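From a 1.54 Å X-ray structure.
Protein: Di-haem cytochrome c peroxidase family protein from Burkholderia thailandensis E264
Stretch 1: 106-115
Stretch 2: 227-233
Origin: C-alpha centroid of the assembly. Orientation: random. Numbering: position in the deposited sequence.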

ATOM      1  N   LYS A 106      -5.538  -9.606 -16.576  1.00 10.39           N
ATOM      2  CA  LYS A 106      -6.274 -10.414 -15.611  1.00 11.24           C
ATOM      3  C   LYS A 106      -5.911 -11.887 -15.754  1.00 12.61           C
ATOM      4  O   LYS A 106      -5.767 -12.606 -14.755  1.00 10.97           O
ATOM      5  CB  LYS A 106      -7.776 -10.197 -15.791  1.00 11.13           C
ATOM      6  CG  LYS A 106      -8.612 -10.800 -14.674  1.00 14.04           C
ATOM      7  CD  LYS A 106     -10.116 -10.504 -14.840  1.00 17.73           C
ATOM      8  CE  LYS A 106     -10.914 -11.032 -13.658  1.00 25.40           C
ATOM      9  NZ  LYS A 106     -12.384 -10.834 -13.885  1.00 34.35           N
ATOM     10  N   ARG A 107      -5.720 -12.346 -16.990  1.00 10.46           N
ATOM     11  CA  ARG A 107      -5.258 -13.710 -17.217  1.00 12.65           C
ATOM     12  C   ARG A 107      -3.930 -13.968 -16.516  1.00 10.65           C
ATOM     13  O   ARG A 107      -3.761 -14.993 -15.851  1.00 11.49           O
ATOM     14  CB  ARG A 107      -5.150 -13.962 -18.730  1.00 12.71           C
ATOM     15  CG  ARG A 107      -4.716 -15.320 -19.081  1.00 13.48           C
ATOM     16  CD  ARG A 107      -4.695 -15.525 -20.582  1.00 12.70           C
ATOM     17  NE  ARG A 107      -4.205 -16.867 -20.825  1.00 11.91           N
ATOM     18  CZ  ARG A 107      -4.391 -17.563 -21.943  1.00 11.77           C
ATOM     19  NH1 ARG A 107      -5.042 -17.027 -22.966  1.00 12.31           N
ATOM     20  NH2 ARG A 107      -3.911 -18.793 -22.015  1.00 11.85           N
ATOM     21  N   VAL A 108      -2.976 -13.046 -16.658  1.00 10.55           N
ATOM     22  CA  VAL A 108      -1.692 -13.147 -15.964  1.00  8.91           C
ATOM     23  C   VAL A 108      -1.909 -13.174 -14.459  1.00 11.58           C
ATOM     24  O   VAL A 108      -1.305 -13.975 -13.733  1.00 10.49           O
ATOM     25  CB  VAL A 108      -0.780 -11.969 -16.374  1.00  9.68           C
ATOM     26  CG1 VAL A 108       0.478 -11.939 -15.549  1.00 11.26           C
ATOM     27  CG2 VAL A 108      -0.451 -12.043 -17.880  1.00 11.85           C
ATOM     28  N   PHE A 109      -2.768 -12.279 -13.967  1.00 10.33           N
ATOM     29  CA  PHE A 109      -2.967 -12.136 -12.525  1.00  9.93           C
ATOM     30  C   PHE A 109      -3.420 -13.421 -11.860  1.00 11.40           C
ATOM     31  O   PHE A 109      -3.060 -13.688 -10.706  1.00  9.88           O
ATOM     32  CB  PHE A 109      -3.994 -11.041 -12.276  1.00 10.07           C
ATOM     33  CG  PHE A 109      -4.036 -10.536 -10.855  1.00  9.58           C
ATOM     34  CD1 PHE A 109      -4.857 -11.127  -9.914  1.00 11.03           C
ATOM     35  CD2 PHE A 109      -3.248  -9.478 -10.476  1.00  9.99           C
ATOM     36  CE1 PHE A 109      -4.905 -10.638  -8.619  1.00 10.86           C
ATOM     37  CE2 PHE A 109      -3.288  -8.978  -9.179  1.00 10.04           C
ATOM     38  CZ  PHE A 109      -4.109  -9.560  -8.257  1.00 10.35           C
ATOM     39  N   PHE A 110      -4.201 -14.237 -12.560  1.00  9.55           N
ATOM     40  CA  PHE A 110      -4.763 -15.444 -11.978  1.00 11.22           C
ATOM     41  C   PHE A 110      -4.058 -16.722 -12.423  1.00 11.54           C
ATOM     42  O   PHE A 110      -4.518 -17.817 -12.071  1.00 12.64           O
ATOM     43  CB  PHE A 110      -6.269 -15.503 -12.301  1.00 11.03           C
ATOM     44  CG  PHE A 110      -7.067 -14.532 -11.494  1.00 12.18           C
ATOM     45  CD1 PHE A 110      -7.456 -14.854 -10.207  1.00 13.19           C
ATOM     46  CD2 PHE A 110      -7.365 -13.275 -11.984  1.00 12.53           C
ATOM     47  CE1 PHE A 110      -8.174 -13.939  -9.427  1.00 16.01           C
ATOM     48  CE2 PHE A 110      -8.062 -12.358 -11.221  1.00 12.79           C
ATOM     49  CZ  PHE A 110      -8.470 -12.688  -9.937  1.00 15.24           C
ATOM     50  N   ASP A 111      -2.911 -16.614 -13.114  1.00 10.76           N
ATOM     51  CA  ASP A 111      -2.226 -17.785 -13.653  1.00  9.01           C
ATOM     52  C   ASP A 111      -1.329 -18.423 -12.596  1.00 10.90           C
ATOM     53  O   ASP A 111      -0.305 -17.835 -12.236  1.00 10.66           O
ATOM     54  CB  ASP A 111      -1.419 -17.394 -14.877  1.00 10.25           C
ATOM     55  CG  ASP A 111      -0.876 -18.587 -15.628  1.00 10.33           C
ATOM     56  OD1 ASP A 111      -0.713 -19.672 -15.021  1.00 14.05           O
ATOM     57  OD2 ASP A 111      -0.607 -18.442 -16.835  1.00 12.88           O
ATOM     58  N   PRO A 112      -1.662 -19.608 -12.080  1.00 12.12           N
ATOM     59  CA  PRO A 112      -0.854 -20.230 -11.020  1.00 10.24           C
ATOM     60  C   PRO A 112       0.409 -20.905 -11.529  1.00 11.34           C
ATOM     61  O   PRO A 112       1.180 -21.436 -10.727  1.00 12.51           O
ATOM     62  CB  PRO A 112      -1.827 -21.257 -10.422  1.00 15.73           C
ATOM     63  CG  PRO A 112      -2.654 -21.686 -11.628  1.00 13.53           C
ATOM     64  CD  PRO A 112      -2.795 -20.469 -12.493  1.00 14.10           C
ATOM     65  N   ALA A 113       0.641 -20.915 -12.829  1.00 10.01           N
ATOM     66  CA  ALA A 113       1.874 -21.470 -13.357  1.00 11.77           C
ATOM     67  C   ALA A 113       3.055 -20.529 -13.198  1.00 13.05           C
ATOM     68  O   ALA A 113       4.193 -20.941 -13.451  1.00 14.18           O
ATOM     69  CB  ALA A 113       1.705 -21.808 -14.845  1.00 14.96           C
ATOM     70  N   LEU A 114       2.827 -19.290 -12.770  1.00 11.02           N
ATOM     71  CA  LEU A 114       3.862 -18.271 -12.739  1.00 10.55           C
ATOM     72  C   LEU A 114       4.639 -18.248 -11.425  1.00 14.07           C
ATOM     73  O   LEU A 114       5.185 -17.203 -11.045  1.00 19.04           O
ATOM     74  CB  LEU A 114       3.240 -16.903 -13.011  1.00 12.24           C
ATOM     75  CG  LEU A 114       2.476 -16.794 -14.342  1.00 12.48           C
ATOM     76  CD1 LEU A 114       2.074 -15.347 -14.608  1.00 14.77           C
ATOM     77  CD2 LEU A 114       3.292 -17.360 -15.496  1.00 12.66           C
ATOM     78  N   SER A 115       4.646 -19.351 -10.698  1.00 11.21           N
ATOM     79  CA  SER A 115       5.455 -19.494  -9.504  1.00 10.64           C
ATOM     80  C   SER A 115       6.283 -20.769  -9.588  1.00 12.66           C
ATOM     81  O   SER A 115       6.042 -21.657 -10.418  1.00 12.09           O
ATOM     82  CB  SER A 115       4.581 -19.532  -8.258  1.00 11.64           C
ATOM     83  OG  SER A 115       3.673 -20.626  -8.288  1.00 13.39           O
TER
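Stretch 2 227-233: TGLGAAL

The guanidinium of Arg107 lies on the first turn of the stretch 2 helix without a single direct hydrogen bond to it. Its NH2 comes within 3.2 Å of Leu229 N, but both atoms are donors; Gly228 O is 3.5 Å from the same NH2, at an angle too poor for a bond. The guanidinium is packed against the helix: Leu229 CA lies over one face, Gly228 C is 3.2 Å from Arg107 NH2, and Ala232 CB, one turn further on, is 3.8 Å from Arg107 NH1. Its chi1, chi2 and chi3 are all t, so the extended side chain reaches out from the flank of its helix. Gly228 gives the guanidinium room: an ideal CB on this residue would lie 3.0 Å from Arg107 NH2, a tight approach.

Stretch 1 carries the last part of a helix that begins earlier in the chain, and then a loop or turn. Phe110 is the first residue to leave helical phi/psi, yet its N still bonds to Lys106 O (3.2 Å), and Asp111 N bonds to Val108 O (3.2 Å). Asp111 OD1 then accepts from Ala113 N (2.9 Å), tying the side chain back onto the residues that follow. Stretch 2 starts with Thr227 at the N-cap position, in an extended conformation (phi/psi -122/170), and is helical from Gly228 onward, with Ala231 N bonded to Thr227 O (3.1 Å), Ala232 N to Gly228 O (2.9 Å) and Leu233 N to Leu229 O (2.8 Å). It runs from the Asp111 side past Arg107 to Leu233, whose CD2 is 5.0 Å from Val108 CG2.

The backbones approach most closely at Val108 and Leu229, whose CA atoms are 7.6 Å apart, so side chains fill the space between them. Leu229 (chi1 t, chi2 p) is the centre of the contact and has the largest area covered. Both its methyls are near Val108 CG2, CD1 at 3.9 Å and CD2 at 4.3 Å; CD1 is also 4.0 Å from Arg107 NE, and CD2 is 4.3 Å from Leu114 CD2 and 3.4 Å from Asp111 OD2. The Leu114 CA-to-CB bond points sideways, but the end of the side chain comes nearer to the helix.

One water supplies a polar link between the stretches: it donates to Asp111 OD2 (2.7 Å) and to Thr227 OG1 (3.1 Å), joining the segment after one helix to the N-cap residue of the other. In all, 311 Å² is buried, summed over both sides.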

ATOM      1  N   THR A 227       3.230 -22.304 -22.993  1.00 12.55           N
ATOM      2  CA  THR A 227       1.859 -22.335 -22.489  1.00 12.71           C
ATOM      3  C   THR A 227       0.946 -21.480 -23.360  1.00 12.54           C
ATOM      4  O   THR A 227       1.373 -20.690 -24.218  1.00 12.79           O
ATOM      5  CB  THR A 227       1.778 -21.842 -21.025  1.00 10.69           C
ATOM      6  OG1 THR A 227       1.932 -20.413 -20.971  1.00 12.97           O
ATOM      7  CG2 THR A 227       2.792 -22.537 -20.145  1.00 12.90           C
ATOM      8  N   GLY A 228      -0.358 -21.616 -23.096  1.00 12.69           N
ATOM      9  CA  GLY A 228      -1.318 -20.803 -23.802  1.00 10.17           C
ATOM     10  C   GLY A 228      -1.137 -19.327 -23.537  1.00  8.71           C
ATOM     11  O   GLY A 228      -1.396 -18.496 -24.413  1.00 11.29           O
ATOM     12  N   LEU A 229      -0.693 -18.980 -22.330  1.00 10.32           N
ATOM     13  CA  LEU A 229      -0.414 -17.589 -22.035  1.00 11.11           C
ATOM     14  C   LEU A 229       0.690 -17.071 -22.940  1.00  8.91           C
ATOM     15  O   LEU A 229       0.615 -15.941 -23.448  1.00 10.91           O
ATOM     16  CB  LEU A 229      -0.023 -17.435 -20.559  1.00 12.30           C
ATOM     17  CG  LEU A 229       0.401 -16.033 -20.171  1.00  9.97           C
ATOM     18  CD1 LEU A 229      -0.699 -14.992 -20.376  1.00 14.08           C
ATOM     19  CD2 LEU A 229       0.871 -16.010 -18.726  1.00 11.49           C
ATOM     20  N   GLY A 230       1.732 -17.880 -23.132  1.00 11.04           N
ATOM     21  CA  GLY A 230       2.788 -17.502 -24.060  1.00 10.35           C
ATOM     22  C   GLY A 230       2.253 -17.217 -25.450  1.00 11.23           C
ATOM     23  O   GLY A 230       2.682 -16.272 -26.113  1.00 11.26           O
ATOM     24  N   ALA A 231       1.327 -18.049 -25.919  1.00 11.30           N
ATOM     25  CA  ALA A 231       0.743 -17.843 -27.242  1.00 12.49           C
ATOM     26  C   ALA A 231      -0.071 -16.558 -27.296  1.00 13.00           C
ATOM     27  O   ALA A 231      -0.022 -15.825 -28.291  1.00 14.07           O
ATOM     28  CB  ALA A 231      -0.121 -19.063 -27.620  1.00 12.88           C
ATOM     29  N   ALA A 232      -0.856 -16.287 -26.251  1.00 11.37           N
ATOM     30  CA  ALA A 232      -1.624 -15.062 -26.181  1.00 12.77           C
ATOM     31  C   ALA A 232      -0.718 -13.845 -26.176  1.00 13.70           C
ATOM     32  O   ALA A 232      -0.975 -12.862 -26.883  1.00 14.51           O
ATOM     33  CB  ALA A 232      -2.509 -15.083 -24.937  1.00 15.40           C
ATOM     34  N   LEU A 233       0.372 -13.894 -25.404  1.00 11.86           N
ATOM     35  CA  LEU A 233       1.292 -12.767 -25.390  1.00  9.96           C
ATOM     36  C   LEU A 233       1.976 -12.593 -26.737  1.00 11.06           C
ATOM     37  O   LEU A 233       2.124 -11.467 -27.221  1.00 12.67           O
ATOM     38  CB  LEU A 233       2.337 -12.941 -24.274  1.00 11.08           C
ATOM     39  CG  LEU A 233       1.750 -12.859 -22.862  1.00 11.62           C
ATOM     40  CD1 LEU A 233       2.728 -13.450 -21.864  1.00 12.42           C
ATOM     41  CD2 LEU A 233       1.411 -11.441 -22.442  1.00 13.86           C
TER
HETATM   42  O   HOH W   1       1.161 -20.096 -18.008  1.00 15.44           O